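Local coordinates for protein pectinesterase inhibitor 1 (Arabidopsis thaliana, PDB 1X91) that inhibits plant pectin methylesterases, and needs its N-terminal alpha-hairpin extension to do so, at residues K14-F24 and T135-V145. The protein carries 1 engineered substitution. Sequence-based numbering, arbitrary orientation.
Sequences KTLNPSFCLKF and TIKNLCGIALV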
ATOM      1  N   LYS A  14       3.021  -8.845  13.582  1.00 23.20           N
ATOM      2  CA  LYS A  14       2.304  -7.623  13.893  1.00 24.10           C
ATOM      3  C   LYS A  14       1.445  -7.104  12.741  1.00 24.71           C
ATOM      4  O   LYS A  14       0.913  -5.982  12.808  1.00 25.11           O
ATOM      5  CB  LYS A  14       3.316  -6.592  14.334  1.00 23.74           C
ATOM      6  CG  LYS A  14       3.871  -6.870  15.737  1.00 24.74           C
ATOM      7  CD  LYS A  14       5.020  -5.982  16.069  1.00 25.85           C
ATOM      8  CE  LYS A  14       6.336  -6.449  15.433  1.00 26.61           C
ATOM      9  NZ  LYS A  14       6.925  -7.715  16.009  1.00 30.52           N
ATOM     10  N   THR A  15       1.245  -7.944  11.729  1.00 25.04           N
ATOM     11  CA  THR A  15       0.451  -7.605  10.530  1.00 25.28           C
ATOM     12  C   THR A  15      -0.823  -8.429  10.380  1.00 24.71           C
ATOM     13  O   THR A  15      -0.963  -9.465  11.004  1.00 25.85           O
ATOM     14  CB  THR A  15       1.351  -7.766   9.249  1.00 26.08           C
ATOM     15  OG1 THR A  15       1.661  -9.148   9.021  1.00 26.60           O
ATOM     16  CG2 THR A  15       2.687  -7.092   9.440  1.00 24.59           C
ATOM     17  N   LEU A  16      -1.763  -7.958   9.535  1.00 25.22           N
ATOM     18  CA  LEU A  16      -3.039  -8.641   9.289  1.00 24.63           C
ATOM     19  C   LEU A  16      -2.938  -9.867   8.417  1.00 24.42           C
ATOM     20  O   LEU A  16      -3.766 -10.781   8.523  1.00 24.89           O
ATOM     21  CB  LEU A  16      -4.068  -7.684   8.648  1.00 24.99           C
ATOM     22  CG  LEU A  16      -5.021  -6.893   9.560  1.00 25.98           C
ATOM     23  CD1 LEU A  16      -4.358  -6.180  10.711  1.00 26.07           C
ATOM     24  CD2 LEU A  16      -5.791  -5.899   8.691  1.00 26.06           C
ATOM     25  N   ASN A  17      -1.909  -9.903   7.555  1.00 22.75           N
ATOM     26  CA  ASN A  17      -1.666 -11.061   6.726  1.00 22.59           C
ATOM     27  C   ASN A  17      -0.194 -11.391   6.934  1.00 21.28           C
ATOM     28  O   ASN A  17       0.691 -10.945   6.191  1.00 19.75           O
ATOM     29  CB  ASN A  17      -2.028 -10.792   5.254  1.00 21.17           C
ATOM     30  CG  ASN A  17      -2.094 -12.028   4.459  1.00 23.00           C
ATOM     31  OD1 ASN A  17      -1.369 -12.993   4.735  1.00 21.24           O
ATOM     32  ND2 ASN A  17      -2.954 -12.041   3.432  1.00 26.16           N
ATOM     33  N   PRO A  18       0.093 -12.142   7.988  1.00 21.02           N
ATOM     34  CA  PRO A  18       1.482 -12.561   8.186  1.00 19.16           C
ATOM     35  C   PRO A  18       1.995 -13.402   7.019  1.00 18.00           C
ATOM     36  O   PRO A  18       3.185 -13.237   6.738  1.00 18.05           O
ATOM     37  CB  PRO A  18       1.454 -13.282   9.565  1.00 20.39           C
ATOM     38  CG  PRO A  18       0.357 -12.590  10.245  1.00 23.19           C
ATOM     39  CD  PRO A  18      -0.750 -12.524   9.133  1.00 21.15           C
ATOM     40  N   SER A  19       1.190 -14.249   6.360  1.00 16.80           N
ATOM     41  CA  SER A  19       1.651 -15.025   5.205  1.00 16.51           C
ATOM     42  C   SER A  19       2.215 -14.076   4.150  1.00 15.89           C
ATOM     43  O   SER A  19       3.321 -14.274   3.647  1.00 15.86           O
ATOM     44  CB  SER A  19       0.560 -15.897   4.588  1.00 17.28           C
ATOM     45  OG  SER A  19       0.136 -16.881   5.538  1.00 19.23           O
ATOM     46  N   PHE A  20       1.445 -13.052   3.816  1.00 15.88           N
ATOM     47  CA  PHE A  20       1.918 -12.081   2.832  1.00 15.40           C
ATOM     48  C   PHE A  20       3.233 -11.441   3.232  1.00 14.75           C
ATOM     49  O   PHE A  20       4.164 -11.303   2.415  1.00 14.98           O
ATOM     50  CB  PHE A  20       0.867 -11.004   2.567  1.00 15.56           C
ATOM     51  CG  PHE A  20       1.366  -9.916   1.631  1.00 15.49           C
ATOM     52  CD1 PHE A  20       1.103  -9.980   0.290  1.00 20.56           C
ATOM     53  CD2 PHE A  20       2.076  -8.843   2.117  1.00 15.30           C
ATOM     54  CE1 PHE A  20       1.534  -8.970  -0.577  1.00 21.59           C
ATOM     55  CE2 PHE A  20       2.584  -7.854   1.253  1.00 14.60           C
ATOM     56  CZ  PHE A  20       2.279  -7.915  -0.083  1.00 19.39           C
ATOM     57  N   CYS A  21       3.335 -11.037   4.486  1.00 13.35           N
ATOM     58  CA  CYS A  21       4.501 -10.360   5.007  1.00 14.27           C
ATOM     59  C   CYS A  21       5.705 -11.290   4.974  1.00 13.64           C
ATOM     60  O   CYS A  21       6.756 -10.889   4.548  1.00 14.02           O
ATOM     61  CB  CYS A  21       4.264  -9.870   6.425  1.00 14.42           C
ATOM     62  SG  CYS A  21       5.610  -9.139   7.322  1.00 16.80           S
ATOM     63  N   LEU A  22       5.525 -12.543   5.386  1.00 14.51           N
ATOM     64  CA  LEU A  22       6.609 -13.511   5.307  1.00 14.31           C
ATOM     65  C   LEU A  22       7.076 -13.713   3.876  1.00 13.44           C
ATOM     66  O   LEU A  22       8.254 -13.750   3.610  1.00 14.24           O
ATOM     67  CB  LEU A  22       6.185 -14.850   5.929  1.00 13.90           C
ATOM     68  CG  LEU A  22       5.918 -14.793   7.433  1.00 14.17           C
ATOM     69  CD1 LEU A  22       5.161 -16.075   7.883  1.00 16.75           C
ATOM     70  CD2 LEU A  22       7.194 -14.590   8.299  1.00 13.12           C
ATOM     71  N   LYS A  23       6.147 -13.841   2.943  1.00 14.16           N
ATOM     72  CA  LYS A  23       6.500 -13.941   1.562  1.00 14.55           C
ATOM     73  C   LYS A  23       7.309 -12.737   1.118  1.00 15.10           C
ATOM     74  O   LYS A  23       8.354 -12.860   0.477  1.00 14.88           O
ATOM     75  CB  LYS A  23       5.242 -14.113   0.725  1.00 14.43           C
ATOM     76  CG  LYS A  23       5.450 -14.182  -0.805  1.00 18.31           C
ATOM     77  CD  LYS A  23       4.143 -14.245  -1.581  1.00 22.82           C
ATOM     78  CE  LYS A  23       3.664 -15.618  -1.812  1.00 24.05           C
ATOM     79  NZ  LYS A  23       2.585 -15.685  -2.876  1.00 28.14           N
ATOM     80  N   PHE A  24       6.802 -11.561   1.445  1.00 14.49           N
ATOM     81  CA  PHE A  24       7.445 -10.318   1.024  1.00 14.86           C
ATOM     82  C   PHE A  24       8.865 -10.184   1.570  1.00 14.83           C
ATOM     83  O   PHE A  24       9.824  -9.884   0.799  1.00 16.37           O
ATOM     84  CB  PHE A  24       6.543  -9.144   1.432  1.00 14.66           C
ATOM     85  CG  PHE A  24       7.079  -7.784   1.045  1.00 13.48           C
ATOM     86  CD1 PHE A  24       7.101  -7.401  -0.276  1.00 16.49           C
ATOM     87  CD2 PHE A  24       7.594  -6.948   2.017  1.00 14.71           C
ATOM     88  CE1 PHE A  24       7.592  -6.127  -0.649  1.00 17.41           C
ATOM     89  CE2 PHE A  24       8.077  -5.676   1.661  1.00 17.36           C
ATOM     90  CZ  PHE A  24       8.100  -5.286   0.306  1.00 14.58           C
ATOM     91  N   THR A 135      -3.008  -6.118  -1.653  1.00 12.60           N
ATOM     92  CA  THR A 135      -1.539  -6.105  -1.586  1.00 13.01           C
ATOM     93  C   THR A 135      -1.057  -4.770  -1.040  1.00 12.43           C
ATOM     94  O   THR A 135      -0.191  -4.714  -0.184  1.00 13.13           O
ATOM     95  CB  THR A 135      -0.966  -6.366  -2.961  1.00 14.17           C
ATOM     96  OG1 THR A 135      -1.215  -7.763  -3.259  1.00 16.47           O
ATOM     97  CG2 THR A 135       0.550  -6.122  -3.032  1.00 14.50           C
ATOM     98  N   ILE A 136      -1.640  -3.675  -1.501  1.00 11.23           N
ATOM     99  CA  ILE A 136      -1.197  -2.374  -1.016  1.00 10.95           C
ATOM    100  C   ILE A 136      -1.575  -2.185   0.440  1.00 12.48           C
ATOM    101  O   ILE A 136      -0.786  -1.632   1.198  1.00 10.57           O
ATOM    102  CB  ILE A 136      -1.742  -1.241  -1.934  1.00 10.97           C
ATOM    103  CG1 ILE A 136      -1.025  -1.290  -3.258  1.00 13.01           C
ATOM    104  CG2 ILE A 136      -1.630   0.152  -1.285  1.00 11.58           C
ATOM    105  CD1 ILE A 136      -1.755  -0.608  -4.393  1.00 13.61           C
ATOM    106  N   LYS A 137      -2.761  -2.628   0.851  1.00 13.39           N
ATOM    107  CA  LYS A 137      -3.138  -2.546   2.223  1.00 12.83           C
ATOM    108  C   LYS A 137      -2.109  -3.311   3.094  1.00 11.63           C
ATOM    109  O   LYS A 137      -1.683  -2.807   4.144  1.00 10.91           O
ATOM    110  CB  LYS A 137      -4.553  -3.087   2.376  1.00 14.79           C
ATOM    111  CG  LYS A 137      -5.040  -3.115   3.744  1.00 18.17           C
ATOM    112  CD  LYS A 137      -6.580  -3.402   3.700  1.00 19.79           C
ATOM    113  CE  LYS A 137      -7.062  -3.588   5.069  1.00 21.33           C
ATOM    114  NZ  LYS A 137      -8.458  -4.020   5.082  1.00 22.19           N
ATOM    115  N   ASN A 138      -1.744  -4.495   2.644  1.00 11.37           N
ATOM    116  CA  ASN A 138      -0.775  -5.326   3.388  1.00 10.94           C
ATOM    117  C   ASN A 138       0.605  -4.667   3.457  1.00 11.31           C
ATOM    118  O   ASN A 138       1.266  -4.654   4.526  1.00 11.52           O
ATOM    119  CB  ASN A 138      -0.683  -6.690   2.714  1.00 11.65           C
ATOM    120  CG  ASN A 138      -1.933  -7.530   2.940  1.00 14.50           C
ATOM    121  OD1 ASN A 138      -2.646  -7.336   3.922  1.00 18.38           O
ATOM    122  ND2 ASN A 138      -2.216  -8.437   1.994  1.00 16.42           N
ATOM    123  N   LEU A 139       1.083  -4.129   2.336  1.00 10.79           N
ATOM    124  CA  LEU A 139       2.372  -3.447   2.273  1.00 10.93           C
ATOM    125  C   LEU A 139       2.342  -2.230   3.183  1.00 11.07           C
ATOM    126  O   LEU A 139       3.303  -1.963   3.900  1.00 10.46           O
ATOM    127  CB  LEU A 139       2.743  -3.038   0.839  1.00 11.45           C
ATOM    128  CG  LEU A 139       3.127  -4.190  -0.062  1.00 10.27           C
ATOM    129  CD1 LEU A 139       3.137  -3.697  -1.470  1.00 13.66           C
ATOM    130  CD2 LEU A 139       4.529  -4.690   0.314  1.00 11.28           C
ATOM    131  N   CYS A 140       1.246  -1.454   3.147  1.00 10.91           N
ATOM    132  CA  CYS A 140       1.161  -0.324   4.098  1.00 10.64           C
ATOM    133  C   CYS A 140       1.223  -0.798   5.535  1.00 10.57           C
ATOM    134  O   CYS A 140       1.873  -0.148   6.370  1.00 10.34           O
ATOM    135  CB  CYS A 140      -0.083   0.553   3.872  1.00  9.63           C
ATOM    136  SG  CYS A 140      -0.166   1.486   2.338  1.00 11.03           S
ATOM    137  N   GLY A 141       0.566  -1.909   5.831  1.00 10.60           N
ATOM    138  CA  GLY A 141       0.579  -2.470   7.185  1.00 11.49           C
ATOM    139  C   GLY A 141       1.996  -2.802   7.631  1.00 11.76           C
ATOM    140  O   GLY A 141       2.375  -2.470   8.755  1.00 11.07           O
ATOM    141  N   ILE A 142       2.807  -3.365   6.736  1.00 11.34           N
ATOM    142  CA  ILE A 142       4.201  -3.647   7.020  1.00 11.14           C
ATOM    143  C   ILE A 142       4.968  -2.341   7.263  1.00 10.57           C
ATOM    144  O   ILE A 142       5.738  -2.207   8.208  1.00 11.48           O
ATOM    145  CB  ILE A 142       4.857  -4.494   5.888  1.00 10.53           C
ATOM    146  CG1 ILE A 142       4.199  -5.869   5.791  1.00 11.18           C
ATOM    147  CG2 ILE A 142       6.348  -4.631   6.151  1.00 12.90           C
ATOM    148  CD1 ILE A 142       4.545  -6.666   4.549  1.00 14.17           C
ATOM    149  N   ALA A 143       4.761  -1.342   6.397  1.00  9.51           N
ATOM    150  CA  ALA A 143       5.449  -0.070   6.517  1.00  9.59           C
ATOM    151  C   ALA A 143       5.071   0.652   7.827  1.00 10.46           C
ATOM    152  O   ALA A 143       5.856   1.413   8.351  1.00 12.35           O
ATOM    153  CB  ALA A 143       5.107   0.838   5.315  1.00  9.80           C
ATOM    154  N   LEU A 144       3.852   0.489   8.308  1.00 10.71           N
ATOM    155  CA  LEU A 144       3.443   1.100   9.563  1.00 10.60           C
ATOM    156  C   LEU A 144       4.183   0.494  10.734  1.00 12.03           C
ATOM    157  O   LEU A 144       4.620   1.212  11.644  1.00 12.24           O
ATOM    158  CB  LEU A 144       1.933   0.930   9.781  1.00 10.62           C
ATOM    159  CG  LEU A 144       1.001   1.729   8.847  1.00 11.49           C
ATOM    160  CD1 LEU A 144      -0.425   1.324   9.128  1.00 14.86           C
ATOM    161  CD2 LEU A 144       1.264   3.193   9.104  1.00 12.00           C
ATOM    162  N   VAL A 145       4.382  -0.796  10.698  1.00 12.24           N
ATOM    163  CA  VAL A 145       5.102  -1.439  11.780  1.00 12.81           C
ATOM    164  C   VAL A 145       6.571  -0.997  11.766  1.00 14.16           C
ATOM    165  O   VAL A 145       7.132  -0.616  12.793  1.00 13.17           O
ATOM    166  CB  VAL A 145       4.979  -2.975  11.660  1.00 12.92           C
ATOM    167  CG1 VAL A 145       5.787  -3.672  12.772  1.00 14.62           C
ATOM    168  CG2 VAL A 145       3.558  -3.398  11.762  1.00 12.62           C
TER
HETATM  169  O   HOH W   1       0.380  -3.895  10.367  1.00 20.23           O
HETATM  170  O   HOH W   2      -4.916  -9.955   2.363  1.00 27.58           O
HETATM  171  O   HOH W   3      -1.128  -7.197   6.467  1.00 28.97           O
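F20 lies as a knob in a hole formed by T135, N138, L139 and I142. CB of N138 sits over one face of the F20 ring, 3.9 Å from its centroid, a CH-pi contact. L139 and I142 meet the ring at its edge instead, L139 with CG 3.8 Å from F20 CZ. The F20 side chain leaves with CG opposite the backbone N (chi1 175°), which sends the ring across to helix 127-149. F24, one turn on, meets L139 differently: methyl CD2 stands over its ring face, 3.6 Å from the centroid. I142 CD1 reaches C21 CA and CB, both at 3.7 Å, and touches both phenylalanine rings.

The contact joins the N-terminal extension to the last helix of the four-helix bundle characteristic of the PMEI family. Helix 18-24 crosses helix 135-145 at 75°, with the axes 10.0 Å apart. No direct hydrogen bond links the two segments. Three waters bridge them. One donates to both K14 O and G141 O. A second accepts from the side-chain amides of N17 and N138, whose planes stand 80° apart. The third accepts from N17 N and donates to N138 OD1, so both ends of the N138 amide are used.

N17 is also the N-cap of helix 18-27. Its OD1 takes F20 N at 3.0 Å; the N-H points almost straight at the oxygen, but from above the carbonyl plane. At the C-terminal end of 135-145, V145 packs its methyls on K14, with CG1 3.9 Å from CE of the bent lysine chain. T15 lays CG2 toward I142 while its OG1 is hydrogen-bonded to C12 O. The C12-C21 disulfide ties this same loop to the helix that carries both phenylalanines.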